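Side-chain contacts in N-acetylglucosamine-6-phosphate deacetylase (Thermotoga maritima, PDB 1O12), which probably removes the acetyl group from N-acetylglucosamine 6-phosphate with the help of one divalent metal per subunit, the site holding iron in this model: residues L353-L356 against V362-T365; D283-V288 against R294-T299; V204-H209 against C334-L339; D74-E79 against R110-E115; A191-F196 against T225-L230. All blocks are in the same frame, centred on the assembly; numbering follows the deposited sequence.

In the fold
Contacts 1 and 5 are buried and largely apolar, contact 2 lies at the surface, and contacts 3 and 4 are partly buried and each turn on a carboxylate. Contact 1 is a bulged hairpin, in series with contact 3, whose helix 322-336 comes just before strand 353-356. Contact 3 holds an arginine-glutamate salt bridge, its arginine on the same short segment as a histidine that binds the iron, and contact 2 is nested in the chain it closes. Contacts 3 and 5 touch, Ile-207 packing on Gly-228. Contact 4 joins two helices through a tyrosine, about 25 Å at the nearest atoms from contact 5, where two phenylalanines meet an alanine and the second subunit comes close.

Contact 1 (L353-L356 against V362-T365); sequences LVLL and VVMT
Leu-355 faces two residues at once, Val-363 and Met-364, which puts a classic beta bulge in this hairpin. Its N-H points almost straight at Met-364 O (2.7 Å, 172°) and lies in the carbonyl plane. Its own oxygen takes two donors: Val-363 N at 2.9 Å, nearly straight, and Met-364 N at 3.3 Å, bent to 135°. The extra residue shifts the register, bringing Leu-356 opposite Val-362.

The tight side carries Val-354, Leu-356, Val-362 and Thr-365. Here Val-354 CG2 meets Val-362 CG1 at 3.8 Å, the two side chains crossing at about a right angle. Strand 52-59 pairs with the far edge of 353-356, and its Met-54 and Phe-57 add to this face, while Thr-365 OG1 bonds to Tyr-83 O.

The looser side is that of Leu-355 and Met-364, a partly exposed selenomethionine. Leu-355 CB and Met-364 CB are 4.0 Å apart; the Met-364 chain then bends at chi3 (112°), and its selenium end takes no part in the contact. Val-363, also partly exposed, is the first residue of the bulge and sets CG1 3.4 Å from Leu-356 CA. On this side the methyls Leu-355 CD2 and Val-363 CG2 are 4.1 Å apart.

Contact 2 (D283-V288 against R294-T299); sequences DLVVKV and RLEDGT
Lys-287 and Arg-294 form an antiparallel hydrogen-bonded pair, with Lys-287 N to Arg-294 O and Arg-294 N to Lys-287 O both at 2.9 Å and both nearly straight. This is a rung of the beta hairpin 285-289/292-294, and just beyond it the chain folds into a type I turn from Leu-295 to Gly-298.

Beside the rung, Val-286 lays CG1 against the Arg-294 carbonyl oxygen (3.5 Å). Its other methyl, CG2, meets Leu-295 CD2 at 4.2 Å. Leu-295 starts out pointing away from the strand, but its end comes back, and CD2 also touches Val-285 O. Val-286 packs on Ala-301 as well, a predicted substrate-binding residue, which places the hairpin beside the probable sugar pocket. On the exposed side Glu-296, bent at chi2 (135°), brings OE2 to Val-285 CB at 3.5 Å. Lys-287 and Glu-296 carry opposite charges, but their charged ends do not meet.

Arg-294 turns back over its own segment: NE and NH2 both reach Gly-298 O, which lies in the guanidinium plane, and so tie the turn's last residue to the rung. A leucine in place of Arg-294 would probably leave Gly-298 O without this double grip and the end of the turn somewhat less firmly tied.

An Asx turn follows at the end of the type I turn. Asp-297 OD1 receives Thr-299 N from above the carboxylate plane and, on its syn lone pair, Thr-299 OG1 at 2.7 Å.

Contact 3 (V204-H209 against C334-L339); sequences VKRITH and CVELGL. With FE (Fe (III) ion), chain C.
Arg-206 and Glu-336 carry this contact, the arginine reaching out from strand 206-207 to the last turn of helix 322-336. Along the helix end, Cys-334 comes first, its carbonyl later receiving Leu-339 N at 2.8 Å. The side chain of Glu-336 then projects from the helix, extended beyond CG, and crosses Arg-206 at about a right angle. Its OE1 takes the NE hydrogen at 2.7 Å (143°), a salt bridge met on the syn side but 32° out of the carboxylate plane. OE2 lies alongside the arginine's aliphatic part, 3.3 Å from Arg-206 CG. A water accepts from Arg-206 NH2 and donates to Glu-336 OE1, bridging the pair a second time. Leu-337 next packs on Met-161 and Val-183. Gly-338, at positive phi, and Leu-339 close the helix in a Schellman motif.

With CG anti to the backbone N (chi1 -171°) and a straight chain to NE, Arg-206 also brings its guanidinium to Glu-237 and Ser-185. Glu-237 in turn accepts the backbone N-H of His-209, so the salt bridge is linked to the second shell of the metal. His-209 NE2 binds the iron at 2.3 Å, and Glu-127 and His-188 supply the other protein ligands: the metal centre expected in the TIM barrel of an amidohydrolase.

Contact 4 (D74-E79 against R110-E115); sequences DFSEME and RDYILE
The Tyr-112 ring has Phe-75 CB over the centre of one face, 3.6 Å from the centroid and almost on the ring normal, a CH-pi contact, while Glu-79 OE2 sits at its edge, in the ring plane. The Phe-75 ring itself is turned 56° from the tyrosine plane and slides past it, CD1 coming within 3.8 Å of Tyr-112 CB. These groups join helices 75-83 and 99-115 of the TIM-barrel domain; the short helical segments cross at -62°, with axes 11.9 Å apart. At that spacing the backbones are well separated, and the tyrosine spans much of the distance.

The first torsion of Tyr-112 turns the ring away from its own backbone N, sending it from helix 99-115 to the first turn of the other helix. There its OH passes Ser-76, 3.3 Å from CA, on the way to Glu-79.

Phe-75 is the buried member of the group, packing also on Ala-92 and Leu-121, so the contact packs on strands 87-93 and 121-127 of the barrel. Tyr-112 too touches Leu-121, while Ser-76 lies on the solvent side.

Glu-79 is held at both oxygens: OE1 by the Tyr-83 hydroxyl, OE2 by Thr-119 OG1 as well as by the tyrosine. Such a set of donors would probably steady its negative charge. Its carboxylate stands 75° from the ring plane, and Tyr-112 OH donates to Glu-79 OE2 at 2.7 Å from above the carboxylate plane.

Contact 5 (A191-F196 against T225-L230); sequences ATFEEF and TGAGLL
A capped helix start packs here against a neighbouring helix of the barrel domain: Phe-193 and Phe-196, from the first turn of helix 193-200, meet Ala-227 and Leu-230 of helix 223-230. Thr-192 and Glu-195 form the capping box, with Glu-195 N bonded to Thr-192 OG1 (3.3 Å) and Thr-192 N to Glu-195 OE1 (2.9 Å), the latter on the carboxylate's anti lone pair.

The methyl of Ala-227 touches both rings, lying 3.8 Å from Phe-193 CD1 and 3.4 Å from Phe-196 CD2. A chi1 of 174° carries the Phe-193 ring across to the other helix. Its edge meets Ala-227 CA in the ring plane, and CE1 reaches Leu-230 CD2 at 4.0 Å. Replacing Phe-193 by an alanine would probably strip Leu-230 CD2 of its aromatic partner and open a gap between the helices.

Strand 206-207 follows helix 193-200 and precedes helix 223-230 in the chain, and its Ile-207 packs on Gly-228. Phe-196 also packs on Ile-224 of helix 223-230 and on Leu-231 just after it, whereas Phe-193 and Leu-230 also touch Glu-248 and Lys-251 on helix 247-257 of the second subunit, so the helix pair borders the dimer interface.

Contact 1 (L353-L356 against V362-T365)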
# COMPACT_ATOMS: atom_id res chain seq x y z
N LEU A 353 -14.75 -4.80 -30.30
CA LEU A 353 -14.87 -5.97 -29.44
C LEU A 353 -13.81 -7.02 -29.67
O LEU A 353 -13.17 -7.06 -30.72
CB LEU A 353 -16.22 -6.61 -29.67
CG LEU A 353 -17.47 -5.74 -29.61
CD1 LEU A 353 -18.56 -6.36 -30.46
CD2 LEU A 353 -17.90 -5.59 -28.16
N VAL A 354 -13.62 -7.88 -28.67
CA VAL A 354 -12.69 -8.98 -28.81
C VAL A 354 -13.36 -10.24 -28.29
O VAL A 354 -13.95 -10.26 -27.20
CB VAL A 354 -11.36 -8.73 -28.04
CG1 VAL A 354 -11.63 -8.45 -26.56
CG2 VAL A 354 -10.42 -9.93 -28.23
N LEU A 355 -13.31 -11.30 -29.09
CA LEU A 355 -13.88 -12.59 -28.69
C LEU A 355 -12.71 -13.49 -28.27
O LEU A 355 -11.69 -13.53 -28.96
CB LEU A 355 -14.63 -13.23 -29.85
CG LEU A 355 -15.43 -14.47 -29.45
CD1 LEU A 355 -16.69 -14.05 -28.65
CD2 LEU A 355 -15.81 -15.25 -30.71
N LEU A 356 -12.87 -14.21 -27.16
CA LEU A 356 -11.81 -15.07 -26.65
C LEU A 356 -12.30 -16.47 -26.26
O LEU A 356 -13.50 -16.67 -26.08
CB LEU A 356 -11.19 -14.42 -25.43
CG LEU A 356 -10.92 -12.92 -25.57
CD1 LEU A 356 -12.14 -12.11 -25.15
CD2 LEU A 356 -9.70 -12.56 -24.74
N VAL A 362 -7.18 -14.90 -27.69
CA VAL A 362 -7.95 -14.13 -28.66
C VAL A 362 -8.28 -14.99 -29.86
O VAL A 362 -7.40 -15.69 -30.40
CB VAL A 362 -7.18 -12.92 -29.19
CG1 VAL A 362 -8.05 -12.20 -30.20
CG2 VAL A 362 -6.77 -11.99 -28.04
N VAL A 363 -9.54 -14.95 -30.27
CA VAL A 363 -9.96 -15.71 -31.42
C VAL A 363 -10.61 -14.80 -32.47
O VAL A 363 -10.82 -15.20 -33.59
CB VAL A 363 -10.90 -16.91 -31.00
CG1 VAL A 363 -11.19 -16.86 -29.53
CG2 VAL A 363 -12.20 -16.90 -31.77
N MSE A 364 -10.89 -13.56 -32.12
CA MSE A 364 -11.50 -12.67 -33.08
C MSE A 364 -11.57 -11.24 -32.57
O MSE A 364 -11.93 -11.00 -31.41
CB MSE A 364 -12.91 -13.15 -33.44
CG MSE A 364 -13.61 -12.27 -34.48
SE MSE A 364 -15.27 -13.02 -35.27
CE MSE A 364 -16.64 -11.84 -34.54
N THR A 365 -11.23 -10.30 -33.43
CA THR A 365 -11.24 -8.90 -33.06
C THR A 365 -12.12 -8.14 -34.03
O THR A 365 -12.12 -8.41 -35.23
CB THR A 365 -9.80 -8.31 -33.05
OG1 THR A 365 -8.98 -9.09 -32.17
CG2 THR A 365 -9.78 -6.87 -32.58

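Contact 2 (D283-V288 against R294-T299)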
# COMPACT_ATOMS: atom_id res chain seq x y z
N ASP A 283 18.03 6.16 -29.08
CA ASP A 283 19.47 6.13 -29.36
C ASP A 283 20.21 5.40 -28.23
O ASP A 283 21.10 5.98 -27.60
CB ASP A 283 20.02 7.56 -29.51
CG ASP A 283 19.40 8.32 -30.70
OD1 ASP A 283 19.09 7.65 -31.73
OD2 ASP A 283 19.26 9.57 -30.62
N LEU A 284 19.85 4.14 -27.97
CA LEU A 284 20.46 3.35 -26.89
C LEU A 284 20.39 1.86 -27.21
O LEU A 284 19.34 1.37 -27.62
CB LEU A 284 19.72 3.58 -25.57
CG LEU A 284 19.86 4.96 -24.95
CD1 LEU A 284 18.99 5.10 -23.70
CD2 LEU A 284 21.32 5.19 -24.63
N VAL A 285 21.49 1.14 -26.98
CA VAL A 285 21.52 -0.30 -27.25
C VAL A 285 20.82 -1.10 -26.14
O VAL A 285 20.94 -0.79 -24.95
CB VAL A 285 22.98 -0.82 -27.45
CG1 VAL A 285 22.99 -2.33 -27.54
CG2 VAL A 285 23.57 -0.23 -28.74
N VAL A 286 20.09 -2.13 -26.55
CA VAL A 286 19.35 -2.97 -25.63
C VAL A 286 19.62 -4.43 -25.96
O VAL A 286 19.68 -4.81 -27.13
CB VAL A 286 17.83 -2.70 -25.77
CG1 VAL A 286 17.08 -3.33 -24.63
CG2 VAL A 286 17.56 -1.22 -25.79
N LYS A 287 19.77 -5.24 -24.92
CA LYS A 287 20.03 -6.67 -25.07
C LYS A 287 18.79 -7.37 -24.58
O LYS A 287 18.25 -7.01 -23.53
CB LYS A 287 21.20 -7.10 -24.20
CG LYS A 287 22.50 -6.37 -24.45
CD LYS A 287 23.24 -6.94 -25.66
CE LYS A 287 24.66 -6.35 -25.74
NZ LYS A 287 25.44 -6.53 -24.47
N VAL A 288 18.35 -8.38 -25.32
CA VAL A 288 17.17 -9.13 -24.93
C VAL A 288 17.52 -10.59 -24.66
O VAL A 288 17.86 -11.35 -25.58
CB VAL A 288 16.06 -9.05 -26.02
CG1 VAL A 288 14.86 -9.86 -25.61
CG2 VAL A 288 15.65 -7.60 -26.22
N ARG A 294 16.94 -5.40 -21.55
CA ARG A 294 17.58 -4.47 -20.63
C ARG A 294 18.80 -3.77 -21.23
O ARG A 294 19.38 -4.23 -22.21
CB ARG A 294 17.92 -5.17 -19.30
CG ARG A 294 18.35 -6.63 -19.38
CD ARG A 294 17.71 -7.53 -18.25
NE ARG A 294 17.58 -6.86 -16.96
CZ ARG A 294 16.90 -7.33 -15.91
NH1 ARG A 294 16.26 -8.50 -15.97
NH2 ARG A 294 16.80 -6.59 -14.81
N LEU A 295 19.14 -2.61 -20.68
CA LEU A 295 20.32 -1.87 -21.12
C LEU A 295 21.49 -2.72 -20.66
O LEU A 295 21.32 -3.67 -19.89
CB LEU A 295 20.40 -0.50 -20.43
CG LEU A 295 19.28 0.48 -20.71
CD1 LEU A 295 19.67 1.86 -20.18
CD2 LEU A 295 19.01 0.53 -22.23
N GLU A 296 22.68 -2.38 -21.11
CA GLU A 296 23.87 -3.12 -20.72
C GLU A 296 24.06 -3.07 -19.20
O GLU A 296 24.46 -4.06 -18.58
CB GLU A 296 25.08 -2.54 -21.46
CG GLU A 296 24.92 -2.55 -23.00
CD GLU A 296 25.35 -1.22 -23.66
OE1 GLU A 296 26.55 -0.85 -23.54
OE2 GLU A 296 24.49 -0.55 -24.30
N ASP A 297 23.75 -1.93 -18.59
CA ASP A 297 23.90 -1.82 -17.14
C ASP A 297 22.83 -2.57 -16.34
O ASP A 297 22.81 -2.50 -15.11
CB ASP A 297 23.92 -0.34 -16.73
CG ASP A 297 22.54 0.20 -16.37
OD1 ASP A 297 21.60 0.08 -17.19
OD2 ASP A 297 22.40 0.74 -15.26
N GLY A 298 21.94 -3.30 -17.02
CA GLY A 298 20.90 -4.04 -16.31
C GLY A 298 19.50 -3.41 -16.26
O GLY A 298 18.52 -4.10 -15.98
N THR A 299 19.39 -2.11 -16.52
CA THR A 299 18.10 -1.42 -16.47
C THR A 299 17.07 -2.01 -17.42
O THR A 299 17.37 -2.24 -18.60
CB THR A 299 18.25 0.06 -16.85
OG1 THR A 299 19.26 0.66 -16.05
CG2 THR A 299 16.92 0.81 -16.66

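Contact 3 (V204-H209 against C334-L339)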
# COMPACT_ATOMS: atom_id res chain seq x y z
N VAL A 204 -4.35 16.32 -12.55
CA VAL A 204 -3.52 15.22 -13.06
C VAL A 204 -3.87 14.01 -12.21
O VAL A 204 -3.64 14.02 -10.99
CB VAL A 204 -1.99 15.51 -12.94
CG1 VAL A 204 -1.20 14.33 -13.47
CG2 VAL A 204 -1.61 16.82 -13.72
N LYS A 205 -4.41 12.96 -12.82
CA LYS A 205 -4.77 11.81 -12.01
C LYS A 205 -4.30 10.45 -12.53
O LYS A 205 -4.99 9.45 -12.41
CB LYS A 205 -6.29 11.81 -11.79
CG LYS A 205 -6.78 13.05 -11.07
CD LYS A 205 -8.29 13.09 -11.04
CE LYS A 205 -8.83 14.24 -10.18
NZ LYS A 205 -10.33 14.19 -10.14
N ARG A 206 -3.07 10.42 -13.04
CA ARG A 206 -2.55 9.18 -13.57
C ARG A 206 -1.02 9.02 -13.33
O ARG A 206 -0.27 10.00 -13.34
CB ARG A 206 -2.90 9.17 -15.07
CG ARG A 206 -2.66 7.90 -15.84
CD ARG A 206 -2.94 8.18 -17.29
NE ARG A 206 -2.94 6.99 -18.10
CZ ARG A 206 -1.86 6.29 -18.45
NH1 ARG A 206 -0.66 6.68 -18.06
NH2 ARG A 206 -2.01 5.19 -19.21
N ILE A 207 -0.58 7.79 -13.11
CA ILE A 207 0.85 7.50 -12.92
C ILE A 207 1.35 6.47 -13.98
O ILE A 207 0.73 5.41 -14.17
CB ILE A 207 1.11 7.02 -11.51
CG1 ILE A 207 0.83 8.17 -10.54
CG2 ILE A 207 2.56 6.51 -11.38
CD1 ILE A 207 1.08 7.84 -9.10
N THR A 208 2.45 6.81 -14.67
CA THR A 208 3.04 5.99 -15.74
C THR A 208 3.85 4.81 -15.18
O THR A 208 4.70 4.98 -14.30
CB THR A 208 3.89 6.91 -16.73
OG1 THR A 208 3.01 7.86 -17.33
CG2 THR A 208 4.56 6.11 -17.86
N HIS A 209 3.60 3.63 -15.76
CA HIS A 209 4.13 2.33 -15.31
C HIS A 209 4.63 2.32 -13.87
O HIS A 209 5.83 2.37 -13.59
CB HIS A 209 5.17 1.73 -16.29
CG HIS A 209 6.30 2.65 -16.64
ND1 HIS A 209 6.89 3.49 -15.73
CD2 HIS A 209 6.94 2.84 -17.82
CE1 HIS A 209 7.85 4.17 -16.33
NE2 HIS A 209 7.90 3.80 -17.59
N CYS A 334 -10.33 4.14 -21.47
CA CYS A 334 -11.36 4.84 -22.19
C CYS A 334 -11.86 6.02 -21.36
O CYS A 334 -12.08 7.09 -21.90
CB CYS A 334 -12.53 3.90 -22.52
SG CYS A 334 -12.22 2.79 -23.91
N VAL A 335 -12.02 5.82 -20.06
CA VAL A 335 -12.50 6.89 -19.20
C VAL A 335 -11.46 7.98 -19.14
O VAL A 335 -11.79 9.16 -19.15
CB VAL A 335 -12.83 6.39 -17.75
CG1 VAL A 335 -13.01 7.59 -16.81
CG2 VAL A 335 -14.10 5.54 -17.76
N GLU A 336 -10.19 7.62 -19.10
CA GLU A 336 -9.17 8.64 -19.01
C GLU A 336 -9.09 9.49 -20.26
O GLU A 336 -8.96 10.71 -20.21
CB GLU A 336 -7.79 8.03 -18.75
CG GLU A 336 -7.71 7.26 -17.48
CD GLU A 336 -6.28 6.95 -17.09
OE1 GLU A 336 -5.52 6.35 -17.91
OE2 GLU A 336 -5.93 7.31 -15.95
N LEU A 337 -9.16 8.80 -21.39
CA LEU A 337 -9.04 9.42 -22.69
C LEU A 337 -10.31 10.06 -23.24
O LEU A 337 -10.32 10.53 -24.37
CB LEU A 337 -8.54 8.36 -23.66
CG LEU A 337 -7.11 7.97 -23.37
CD1 LEU A 337 -6.78 6.62 -24.02
CD2 LEU A 337 -6.19 9.09 -23.84
N GLY A 338 -11.37 10.06 -22.44
CA GLY A 338 -12.62 10.64 -22.89
C GLY A 338 -13.26 9.86 -24.03
O GLY A 338 -13.90 10.46 -24.90
N LEU A 339 -13.11 8.53 -24.05
CA LEU A 339 -13.72 7.71 -25.11
C LEU A 339 -15.05 7.14 -24.58
O LEU A 339 -15.19 5.95 -24.30
CB LEU A 339 -12.75 6.60 -25.51
CG LEU A 339 -11.37 7.12 -25.98
CD1 LEU A 339 -10.55 5.97 -26.48
CD2 LEU A 339 -11.53 8.17 -27.10
FE FE C . 9.43 4.62 -19.13
O HOH W 1 -4.97 5.09 -20.05

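Contact 4 (D74-E79 against R110-E115)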
# COMPACT_ATOMS: atom_id res chain seq x y z
N ASP A 74 5.97 3.18 -37.91
CA ASP A 74 5.41 2.01 -38.56
C ASP A 74 4.02 1.75 -37.98
O ASP A 74 3.75 0.69 -37.43
CB ASP A 74 6.31 0.80 -38.31
CG ASP A 74 7.75 1.08 -38.66
OD1 ASP A 74 8.03 1.35 -39.85
OD2 ASP A 74 8.62 1.04 -37.76
N PHE A 75 3.14 2.73 -38.10
CA PHE A 75 1.78 2.61 -37.58
C PHE A 75 1.01 1.46 -38.20
O PHE A 75 0.38 0.67 -37.50
CB PHE A 75 1.04 3.93 -37.80
CG PHE A 75 1.77 5.13 -37.28
CD1 PHE A 75 2.01 6.22 -38.11
CD2 PHE A 75 2.26 5.14 -35.98
CE1 PHE A 75 2.73 7.32 -37.65
CE2 PHE A 75 3.00 6.24 -35.50
CZ PHE A 75 3.24 7.33 -36.34
N SER A 76 1.06 1.35 -39.52
CA SER A 76 0.35 0.29 -40.22
C SER A 76 0.76 -1.08 -39.73
O SER A 76 -0.09 -1.97 -39.58
CB SER A 76 0.61 0.36 -41.71
OG SER A 76 -0.23 -0.57 -42.37
N GLU A 77 2.05 -1.27 -39.49
CA GLU A 77 2.50 -2.58 -39.01
C GLU A 77 2.01 -2.81 -37.60
O GLU A 77 1.44 -3.87 -37.31
CB GLU A 77 4.03 -2.72 -39.06
CG GLU A 77 4.61 -2.82 -40.45
CD GLU A 77 4.65 -1.48 -41.14
OE1 GLU A 77 4.90 -1.45 -42.36
OE2 GLU A 77 4.44 -0.45 -40.45
N MSE A 78 2.21 -1.83 -36.73
CA MSE A 78 1.77 -1.95 -35.35
C MSE A 78 0.28 -2.25 -35.29
O MSE A 78 -0.14 -3.22 -34.62
CB MSE A 78 2.07 -0.67 -34.58
CG MSE A 78 3.55 -0.42 -34.43
SE MSE A 78 4.07 1.23 -33.51
CE MSE A 78 3.51 0.79 -31.69
N GLU A 79 -0.53 -1.46 -36.00
CA GLU A 79 -1.97 -1.66 -35.98
C GLU A 79 -2.42 -3.07 -36.32
O GLU A 79 -3.17 -3.71 -35.58
CB GLU A 79 -2.67 -0.69 -36.93
CG GLU A 79 -4.17 -0.96 -37.09
CD GLU A 79 -4.90 0.16 -37.84
OE1 GLU A 79 -6.13 0.02 -38.06
OE2 GLU A 79 -4.27 1.18 -38.20
N ARG A 110 -0.60 12.04 -37.67
CA ARG A 110 -1.71 12.89 -38.10
C ARG A 110 -2.12 12.53 -39.54
O ARG A 110 -3.31 12.43 -39.83
CB ARG A 110 -1.31 14.37 -38.05
CG ARG A 110 -2.44 15.40 -38.40
CD ARG A 110 -1.83 16.73 -38.96
NE ARG A 110 -1.05 16.50 -40.19
CZ ARG A 110 -0.16 17.33 -40.71
NH1 ARG A 110 0.10 18.49 -40.14
NH2 ARG A 110 0.51 16.99 -41.80
N ASP A 111 -1.14 12.32 -40.41
CA ASP A 111 -1.43 11.97 -41.79
C ASP A 111 -1.98 10.55 -41.86
O ASP A 111 -2.85 10.23 -42.70
CB ASP A 111 -0.17 12.06 -42.68
CG ASP A 111 0.38 13.46 -42.82
OD1 ASP A 111 -0.36 14.45 -42.60
OD2 ASP A 111 1.57 13.58 -43.18
N TYR A 112 -1.43 9.69 -41.01
CA TYR A 112 -1.86 8.31 -40.97
C TYR A 112 -3.31 8.22 -40.50
O TYR A 112 -4.07 7.38 -40.96
CB TYR A 112 -0.97 7.51 -40.03
CG TYR A 112 -1.34 6.04 -40.00
CD1 TYR A 112 -0.86 5.18 -40.97
CD2 TYR A 112 -2.23 5.54 -39.04
CE1 TYR A 112 -1.23 3.85 -40.99
CE2 TYR A 112 -2.61 4.21 -39.05
CZ TYR A 112 -2.11 3.36 -40.03
OH TYR A 112 -2.43 2.00 -40.06
N ILE A 113 -3.72 9.11 -39.60
CA ILE A 113 -5.09 9.02 -39.11
C ILE A 113 -6.10 9.52 -40.16
O ILE A 113 -7.22 8.98 -40.28
CB ILE A 113 -5.22 9.76 -37.75
CG1 ILE A 113 -4.41 8.96 -36.71
CG2 ILE A 113 -6.70 9.98 -37.38
CD1 ILE A 113 -4.43 9.50 -35.27
N LEU A 114 -5.66 10.52 -40.93
CA LEU A 114 -6.46 11.13 -41.99
C LEU A 114 -6.64 10.11 -43.11
O LEU A 114 -7.70 10.05 -43.72
CB LEU A 114 -5.74 12.38 -42.53
CG LEU A 114 -6.31 13.32 -43.62
CD1 LEU A 114 -6.62 12.52 -44.87
CD2 LEU A 114 -7.52 14.05 -43.13
N GLU A 115 -5.61 9.30 -43.36
CA GLU A 115 -5.66 8.29 -44.41
C GLU A 115 -6.42 7.02 -44.04
O GLU A 115 -6.97 6.35 -44.91
CB GLU A 115 -4.24 7.92 -44.85
CG GLU A 115 -3.63 8.91 -45.82
CD GLU A 115 -2.12 9.05 -45.66
OE1 GLU A 115 -1.45 8.00 -45.56
OE2 GLU A 115 -1.61 10.20 -45.64

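Contact 5 (A191-F196 against T225-L230)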
# COMPACT_ATOMS: atom_id res chain seq x y z
N ALA A 191 9.76 13.38 -7.53
CA ALA A 191 8.88 14.29 -6.81
C ALA A 191 8.32 13.71 -5.50
O ALA A 191 8.03 12.51 -5.37
CB ALA A 191 7.73 14.71 -7.72
N THR A 192 8.14 14.61 -4.55
CA THR A 192 7.61 14.25 -3.25
C THR A 192 6.11 14.18 -3.38
O THR A 192 5.55 14.45 -4.43
CB THR A 192 7.96 15.34 -2.22
OG1 THR A 192 7.40 16.59 -2.67
CG2 THR A 192 9.47 15.50 -2.09
N PHE A 193 5.46 13.82 -2.28
CA PHE A 193 4.01 13.74 -2.24
C PHE A 193 3.38 15.10 -2.49
O PHE A 193 2.37 15.20 -3.21
CB PHE A 193 3.57 13.24 -0.87
CG PHE A 193 2.09 13.25 -0.67
CD1 PHE A 193 1.29 12.26 -1.22
CD2 PHE A 193 1.49 14.27 0.07
CE1 PHE A 193 -0.07 12.26 -1.04
CE2 PHE A 193 0.11 14.28 0.26
CZ PHE A 193 -0.67 13.27 -0.30
N GLU A 194 3.96 16.16 -1.92
CA GLU A 194 3.39 17.50 -2.10
C GLU A 194 3.58 18.05 -3.51
O GLU A 194 2.73 18.81 -3.99
CB GLU A 194 3.97 18.50 -1.08
CG GLU A 194 3.59 18.22 0.41
CD GLU A 194 2.07 18.23 0.69
OE1 GLU A 194 1.67 17.72 1.77
OE2 GLU A 194 1.27 18.74 -0.15
N GLU A 195 4.69 17.69 -4.15
CA GLU A 195 4.94 18.18 -5.50
C GLU A 195 3.99 17.52 -6.48
O GLU A 195 3.51 18.15 -7.42
CB GLU A 195 6.38 17.95 -5.91
CG GLU A 195 7.35 18.81 -5.13
CD GLU A 195 8.79 18.44 -5.40
OE1 GLU A 195 9.14 17.24 -5.34
OE2 GLU A 195 9.58 19.38 -5.65
N PHE A 196 3.70 16.25 -6.24
CA PHE A 196 2.75 15.56 -7.08
C PHE A 196 1.38 16.18 -6.82
O PHE A 196 0.62 16.43 -7.76
CB PHE A 196 2.70 14.08 -6.72
CG PHE A 196 1.54 13.36 -7.32
CD1 PHE A 196 1.60 12.88 -8.61
CD2 PHE A 196 0.37 13.23 -6.61
CE1 PHE A 196 0.50 12.27 -9.19
CE2 PHE A 196 -0.75 12.63 -7.18
CZ PHE A 196 -0.69 12.15 -8.46
N THR A 225 4.80 7.44 -5.34
CA THR A 225 4.38 6.06 -5.15
C THR A 225 3.29 6.01 -4.10
O THR A 225 2.33 5.26 -4.22
CB THR A 225 5.57 5.21 -4.69
OG1 THR A 225 6.65 5.44 -5.59
CG2 THR A 225 5.22 3.74 -4.63
N GLY A 226 3.47 6.82 -3.06
CA GLY A 226 2.51 6.86 -1.97
C GLY A 226 1.25 7.56 -2.39
O GLY A 226 0.15 7.17 -1.99
N ALA A 227 1.40 8.61 -3.19
CA ALA A 227 0.25 9.33 -3.70
C ALA A 227 -0.53 8.34 -4.55
O ALA A 227 -1.74 8.22 -4.42
CB ALA A 227 0.69 10.51 -4.55
N GLY A 228 0.19 7.63 -5.41
CA GLY A 228 -0.45 6.66 -6.29
C GLY A 228 -1.30 5.64 -5.56
O GLY A 228 -2.39 5.28 -6.00
N LEU A 229 -0.81 5.18 -4.42
CA LEU A 229 -1.57 4.20 -3.68
C LEU A 229 -2.66 4.85 -2.84
O LEU A 229 -3.75 4.32 -2.72
CB LEU A 229 -0.64 3.40 -2.77
CG LEU A 229 0.47 2.62 -3.46
CD1 LEU A 229 1.51 2.15 -2.46
CD2 LEU A 229 -0.19 1.45 -4.22
N LEU A 230 -2.35 6.01 -2.27
CA LEU A 230 -3.26 6.71 -1.37
C LEU A 230 -4.49 7.29 -2.01
O LEU A 230 -5.60 7.13 -1.47
CB LEU A 230 -2.52 7.84 -0.65
CG LEU A 230 -3.35 8.68 0.32
CD1 LEU A 230 -3.86 7.79 1.45
CD2 LEU A 230 -2.52 9.81 0.89